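Local coordinates for protein dTDP-4-dehydrorhamnose reductase (Bacillus anthracis, PDB 3SC6) that probably reduces dTDP-4-dehydrorhamnose to dTDP-L-rhamnose with NADPH, a step of rhamnose biosynthesis, on a Rossmann fold, at residues K19-E24 with I59-A64; E28-Y33 with L201-L206. One frame throughout, in Å; residues are numbered along the deposited sequence.

Interaction 1. Residues K19-E24 with I59-A64. With NAP (NADP nicotinamide-adenine-dinucleotide phosphate), chain G.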
# COMPACT_ATOMS: atom_id res chain seq x y z
N LYS A 19 -5.52 -6.58 -7.93
CA LYS A 19 -6.29 -6.46 -9.16
C LYS A 19 -5.47 -5.84 -10.29
O LYS A 19 -5.54 -6.29 -11.43
CB LYS A 19 -7.54 -5.62 -8.89
CG LYS A 19 -8.49 -5.42 -10.07
CD LYS A 19 -9.10 -6.72 -10.57
CE LYS A 19 -10.03 -6.47 -11.75
NZ LYS A 19 -11.15 -5.55 -11.41
N GLN A 20 -4.68 -4.82 -9.97
CA GLN A 20 -3.86 -4.13 -10.97
C GLN A 20 -2.44 -4.69 -11.11
O GLN A 20 -1.84 -4.59 -12.18
CB GLN A 20 -3.85 -2.63 -10.68
CG GLN A 20 -3.08 -1.78 -11.68
CD GLN A 20 -3.20 -0.29 -11.39
OE1 GLN A 20 -3.94 0.12 -10.49
NE2 GLN A 20 -2.50 0.52 -12.18
N LEU A 21 -1.90 -5.26 -10.04
CA LEU A 21 -0.55 -5.84 -10.07
C LEU A 21 -0.58 -7.06 -10.98
O LEU A 21 0.33 -7.29 -11.77
CB LEU A 21 -0.11 -6.24 -8.66
CG LEU A 21 1.27 -6.88 -8.53
CD1 LEU A 21 2.36 -5.98 -9.09
CD2 LEU A 21 1.54 -7.24 -7.08
N GLN A 22 -1.65 -7.84 -10.84
CA GLN A 22 -1.88 -9.04 -11.62
C GLN A 22 -1.80 -8.78 -13.13
O GLN A 22 -1.41 -9.66 -13.89
CB GLN A 22 -3.27 -9.58 -11.27
CG GLN A 22 -3.73 -10.79 -12.06
CD GLN A 22 -5.13 -11.22 -11.66
OE1 GLN A 22 -5.70 -10.70 -10.69
NE2 GLN A 22 -5.70 -12.16 -12.41
N GLU A 23 -2.18 -7.58 -13.54
CA GLU A 23 -2.16 -7.21 -14.96
C GLU A 23 -0.85 -6.58 -15.42
O GLU A 23 -0.55 -6.60 -16.60
CB GLU A 23 -3.27 -6.18 -15.23
CG GLU A 23 -4.68 -6.66 -14.94
CD GLU A 23 -5.71 -5.58 -15.20
OE1 GLU A 23 -5.32 -4.45 -15.57
OE2 GLU A 23 -6.92 -5.86 -15.03
N GLU A 24 -0.08 -6.03 -14.48
CA GLU A 24 1.18 -5.38 -14.84
C GLU A 24 2.44 -6.26 -14.80
O GLU A 24 3.51 -5.83 -15.25
CB GLU A 24 1.35 -4.10 -14.02
CG GLU A 24 0.22 -3.11 -14.31
CD GLU A 24 0.33 -1.82 -13.53
OE1 GLU A 24 1.29 -1.68 -12.74
OE2 GLU A 24 -0.55 -0.95 -13.71
N ILE A 59 8.30 -16.38 -5.89
CA ILE A 59 7.97 -15.09 -5.31
C ILE A 59 6.54 -15.04 -4.78
O ILE A 59 5.66 -15.71 -5.30
CB ILE A 59 8.10 -13.98 -6.38
CG1 ILE A 59 9.42 -14.14 -7.15
CG2 ILE A 59 8.01 -12.60 -5.74
CD1 ILE A 59 9.61 -13.13 -8.25
N ILE A 60 6.33 -14.27 -3.72
CA ILE A 60 5.01 -14.12 -3.12
C ILE A 60 4.78 -12.67 -2.77
O ILE A 60 5.44 -12.12 -1.89
CB ILE A 60 4.81 -14.96 -1.86
CG1 ILE A 60 4.94 -16.45 -2.16
CG2 ILE A 60 3.43 -14.71 -1.28
CD1 ILE A 60 4.71 -17.34 -0.94
N ILE A 61 3.84 -12.04 -3.47
CA ILE A 61 3.52 -10.65 -3.23
C ILE A 61 2.29 -10.68 -2.34
O ILE A 61 1.18 -10.93 -2.79
CB ILE A 61 3.24 -9.90 -4.51
CG1 ILE A 61 4.45 -10.03 -5.45
CG2 ILE A 61 2.94 -8.45 -4.20
CD1 ILE A 61 4.28 -9.34 -6.78
N HIS A 62 2.51 -10.42 -1.06
CA HIS A 62 1.44 -10.42 -0.08
C HIS A 62 0.70 -9.09 -0.01
O HIS A 62 1.18 -8.13 0.60
CB HIS A 62 2.03 -10.77 1.28
CG HIS A 62 1.02 -10.95 2.35
ND1 HIS A 62 0.42 -12.16 2.60
CD2 HIS A 62 0.50 -10.08 3.25
CE1 HIS A 62 -0.42 -12.04 3.61
NE2 HIS A 62 -0.39 -10.78 4.02
N CYS A 63 -0.48 -9.04 -0.63
CA CYS A 63 -1.29 -7.82 -0.64
C CYS A 63 -2.49 -7.92 0.30
O CYS A 63 -3.08 -6.90 0.66
CB CYS A 63 -1.77 -7.52 -2.06
SG CYS A 63 -0.43 -7.30 -3.26
N ALA A 64 -2.85 -9.14 0.70
CA ALA A 64 -3.98 -9.36 1.59
C ALA A 64 -3.84 -8.54 2.88
O ALA A 64 -2.76 -8.46 3.46
CB ALA A 64 -4.12 -10.84 1.92
PA NAP G . -7.67 -3.53 -0.33
O1A NAP G . -8.52 -3.58 0.92
O2A NAP G . -8.33 -3.23 -1.66
O5B NAP G . -6.86 -4.91 -0.47
C5B NAP G . -6.82 -5.88 0.57
C4B NAP G . -7.45 -7.18 0.06
O4B NAP G . -7.21 -8.24 1.00
C3B NAP G . -8.96 -7.05 -0.12
O3B NAP G . -9.36 -7.38 -1.46
C2B NAP G . -9.54 -8.05 0.85
O2B NAP G . -10.72 -8.68 0.34
C1B NAP G . -8.40 -9.03 1.05
N9A NAP G . -8.56 -9.85 2.28
C8A NAP G . -9.24 -9.54 3.40
N7A NAP G . -9.16 -10.57 4.27
C5A NAP G . -8.44 -11.54 3.68
C6A NAP G . -8.00 -12.90 4.08
N6A NAP G . -8.34 -13.40 5.30
N1A NAP G . -7.25 -13.62 3.21
C2A NAP G . -6.92 -13.11 2.01
N3A NAP G . -7.31 -11.88 1.62
C4A NAP G . -8.06 -11.08 2.43
O3 NAP G . -6.47 -2.47 -0.09
PN NAP G . -5.16 -2.40 -1.03
O1N NAP G . -4.71 -0.96 -1.08
O2N NAP G . -5.37 -3.18 -2.30
O5D NAP G . -4.07 -3.21 -0.16
C5D NAP G . -2.69 -3.20 -0.54
C4D NAP G . -1.80 -3.14 0.70
O4D NAP G . -1.28 -1.82 0.87
C3D NAP G . -2.54 -3.50 1.99
O3D NAP G . -1.86 -4.55 2.67
C2D NAP G . -2.54 -2.24 2.82
O2D NAP G . -2.34 -2.55 4.20
C1D NAP G . -1.39 -1.41 2.24
N1N NAP G . -1.60 0.04 2.34
C2N NAP G . -2.67 0.61 1.75
C3N NAP G . -2.88 1.99 1.83
C7N NAP G . -4.08 2.59 1.15
O7N NAP G . -4.89 1.86 0.61
N7N NAP G . -4.25 3.91 1.15
C4N NAP G . -1.97 2.77 2.53
C5N NAP G . -0.88 2.16 3.13
C6N NAP G . -0.72 0.78 3.02
P2B NAP G . -12.17 -8.29 0.91
O1X NAP G . -13.11 -8.96 -0.06
O2X NAP G . -12.21 -8.86 2.31
O3X NAP G . -12.20 -6.78 0.87
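Leu-21, on helix 16-24, and Ile-61, on strand 59-62, reach toward each other tip to tip and form a small buried apolar contact. From CB, which points at the strand, the leucine runs to CG, set opposite its own backbone N (chi1 179°) and still 4.3 Å from Ile-61 CD1. The branches then part. Leu-21 CD1 keeps 4.5 Å from Ile-61 CD1. Leu-21 CD2, by contrast, lies between the two ends of the isoleucine, 3.4 Å from Ile-61 CG2 and 3.5 Å from Ile-61 CD1. The same methyl faces the sulfur of Cys-63, with CD2 to SG at 4.3 Å. Beyond the strand the chain reaches the cofactor: ribose O3D of NADP gives a weak hydrogen bond to Cys-63 O, and the methyl CB of Ala-64 approaches adenine N3A at 3.4 Å. On the helix, Gln-20 NE2 bonds to Glu-24 OE2 (2.9 Å) from the syn side, tilted 34° out of the carboxylate plane, while Gln-20 OE1 accepts from Lys-159 N. This is the helix-on-sheet packing of a Rossmann fold, in which strand 59-62 pairs in parallel with strands 6-11 and 100-106; Leu-21 also touches Ile-10 of strand 6-11 and Asn-195 of helix 191-202.

Interaction 2. Residues E28-Y33 with L201-L206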
# COMPACT_ATOMS: atom_id res chain seq x y z
N GLU A 28 4.88 -13.29 -19.85
CA GLU A 28 5.88 -14.08 -20.58
C GLU A 28 7.20 -14.03 -19.82
O GLU A 28 8.26 -13.84 -20.40
CB GLU A 28 6.04 -13.57 -22.02
CG GLU A 28 4.77 -13.67 -22.85
CD GLU A 28 4.96 -13.21 -24.28
OE1 GLU A 28 6.09 -12.76 -24.62
OE2 GLU A 28 4.00 -13.28 -25.07
N GLU A 29 7.10 -14.23 -18.51
CA GLU A 29 8.24 -14.22 -17.61
C GLU A 29 7.86 -14.95 -16.32
O GLU A 29 8.67 -15.68 -15.75
CB GLU A 29 8.66 -12.78 -17.29
CG GLU A 29 9.86 -12.66 -16.36
CD GLU A 29 10.24 -11.21 -16.06
OE1 GLU A 29 9.55 -10.28 -16.54
OE2 GLU A 29 11.23 -11.00 -15.33
N TYR A 30 6.62 -14.74 -15.87
CA TYR A 30 6.11 -15.36 -14.66
C TYR A 30 4.76 -16.03 -14.84
O TYR A 30 3.97 -15.63 -15.69
CB TYR A 30 5.89 -14.31 -13.57
CG TYR A 30 7.09 -13.51 -13.13
CD1 TYR A 30 7.91 -13.98 -12.11
CD2 TYR A 30 7.37 -12.27 -13.67
CE1 TYR A 30 8.99 -13.24 -11.68
CE2 TYR A 30 8.46 -11.52 -13.24
CZ TYR A 30 9.27 -12.02 -12.24
OH TYR A 30 10.35 -11.31 -11.80
N ASP A 31 4.50 -17.06 -14.03
CA ASP A 31 3.22 -17.77 -14.05
C ASP A 31 2.51 -17.10 -12.89
O ASP A 31 2.82 -17.37 -11.73
CB ASP A 31 3.35 -19.27 -13.78
CG ASP A 31 4.09 -20.00 -14.88
OD1 ASP A 31 4.42 -19.36 -15.90
OD2 ASP A 31 4.31 -21.22 -14.73
N ILE A 32 1.58 -16.21 -13.20
CA ILE A 32 0.85 -15.48 -12.17
C ILE A 32 -0.31 -16.26 -11.57
O ILE A 32 -1.27 -16.59 -12.27
CB ILE A 32 0.32 -14.15 -12.73
CG1 ILE A 32 1.46 -13.34 -13.36
CG2 ILE A 32 -0.40 -13.37 -11.64
CD1 ILE A 32 1.03 -12.03 -13.97
N TYR A 33 -0.22 -16.53 -10.27
CA TYR A 33 -1.26 -17.27 -9.56
C TYR A 33 -1.95 -16.38 -8.53
O TYR A 33 -1.55 -16.35 -7.37
CB TYR A 33 -0.67 -18.48 -8.83
CG TYR A 33 -0.03 -19.50 -9.72
CD1 TYR A 33 -0.77 -20.56 -10.23
CD2 TYR A 33 1.32 -19.42 -10.05
CE1 TYR A 33 -0.18 -21.51 -11.05
CE2 TYR A 33 1.91 -20.36 -10.87
CZ TYR A 33 1.15 -21.40 -11.36
OH TYR A 33 1.74 -22.34 -12.17
N LEU A 201 12.24 -4.87 -7.52
CA LEU A 201 12.77 -5.53 -6.31
C LEU A 201 12.74 -7.06 -6.37
O LEU A 201 13.67 -7.71 -5.90
CB LEU A 201 12.00 -5.08 -5.06
CG LEU A 201 12.11 -3.61 -4.63
CD1 LEU A 201 11.15 -3.32 -3.48
CD2 LEU A 201 13.55 -3.26 -4.24
N ILE A 202 11.68 -7.63 -6.95
CA ILE A 202 11.58 -9.10 -7.03
C ILE A 202 12.65 -9.76 -7.92
O ILE A 202 12.94 -10.94 -7.75
CB ILE A 202 10.14 -9.59 -7.36
CG1 ILE A 202 9.74 -9.26 -8.80
CG2 ILE A 202 9.13 -8.96 -6.40
CD1 ILE A 202 8.33 -9.71 -9.13
N HIS A 203 13.23 -9.01 -8.87
CA HIS A 203 14.30 -9.57 -9.74
C HIS A 203 15.66 -9.60 -9.04
O HIS A 203 16.62 -10.10 -9.61
CB HIS A 203 14.45 -8.78 -11.05
CG HIS A 203 13.31 -8.93 -11.99
ND1 HIS A 203 12.18 -8.13 -11.95
CD2 HIS A 203 13.13 -9.76 -13.05
CE1 HIS A 203 11.36 -8.48 -12.91
NE2 HIS A 203 11.91 -9.47 -13.60
N THR A 204 15.73 -9.07 -7.83
CA THR A 204 16.97 -9.05 -7.08
C THR A 204 16.78 -9.69 -5.71
O THR A 204 15.69 -10.18 -5.40
CB THR A 204 17.45 -7.60 -6.84
OG1 THR A 204 16.48 -6.90 -6.05
CG2 THR A 204 17.64 -6.89 -8.17
N SER A 205 17.84 -9.69 -4.91
CA SER A 205 17.79 -10.26 -3.57
C SER A 205 18.26 -9.22 -2.55
O SER A 205 18.80 -9.57 -1.50
CB SER A 205 18.65 -11.52 -3.49
OG SER A 205 20.00 -11.24 -3.82
N LEU A 206 18.04 -7.95 -2.87
CA LEU A 206 18.41 -6.83 -2.01
C LEU A 206 17.31 -6.75 -0.95
O LEU A 206 16.57 -5.78 -0.90
CB LEU A 206 18.42 -5.54 -2.83
CG LEU A 206 19.31 -5.51 -4.09
CD1 LEU A 206 19.10 -4.24 -4.88
CD2 LEU A 206 20.78 -5.71 -3.76
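Glu-29 and Tyr-30 both meet the imidazole of His-203, one at its edge and the other over a face. The glutamate, extended along its whole length, brings OE2 to the ring edge, where His-203 NE2 donates a hydrogen bond at an N-H...O angle of 158°; its modelled length is very short and carries little weight at this resolution. The carboxylate and ring planes are turned 41° apart. Tyr-30 approaches in an offset edge-to-face stack, centroids 5.7 Å apart and planes at 68°, with Tyr-30 OH above one imidazole face, offset toward its rim and 3.0 Å from His-203 NE2. Ile-202 meets the tyrosine obliquely, its CD1 4.0 Å from Tyr-30 CZ. The contact joins strand 30-35, parallel neighbour of strand 6-11 in the Rossmann sheet, to the C-terminal end of helix 191-202. There Thr-204 N bonds to Leu-201 O, and in at least one of the two conformers of Thr-204 its OG1 adds a second bond to the same oxygen (2.9 Å). On the imidazole, His-203 ND1 donates to Asn-199 O. Farther in, Tyr-30 rests on Glu-6 and Val-8 of strand 6-11.

Interactions 1 and 2 lie with their centres 11 Å apart and reach the same Rossmann sheet. They meet at Ile-59, the first residue of 59-64, whose CD1 is 3.5 Å from Tyr-30 CE1 and 3.7 Å from Ile-202 CB, so both segments of interaction 2 touch the strand used in interaction 1. A second junction follows the chain from helix 16-24 into strand 30-35, where Gln-22 O is 3.4 Å from Ile-32 CD1. Cofactor contact comes at the other end of strand 59-62, through Cys-63 and Ala-64. Interaction 2 is more peripheral, about 19 Å from the chain centre against about 11 Å for interaction 1 (centre to centre).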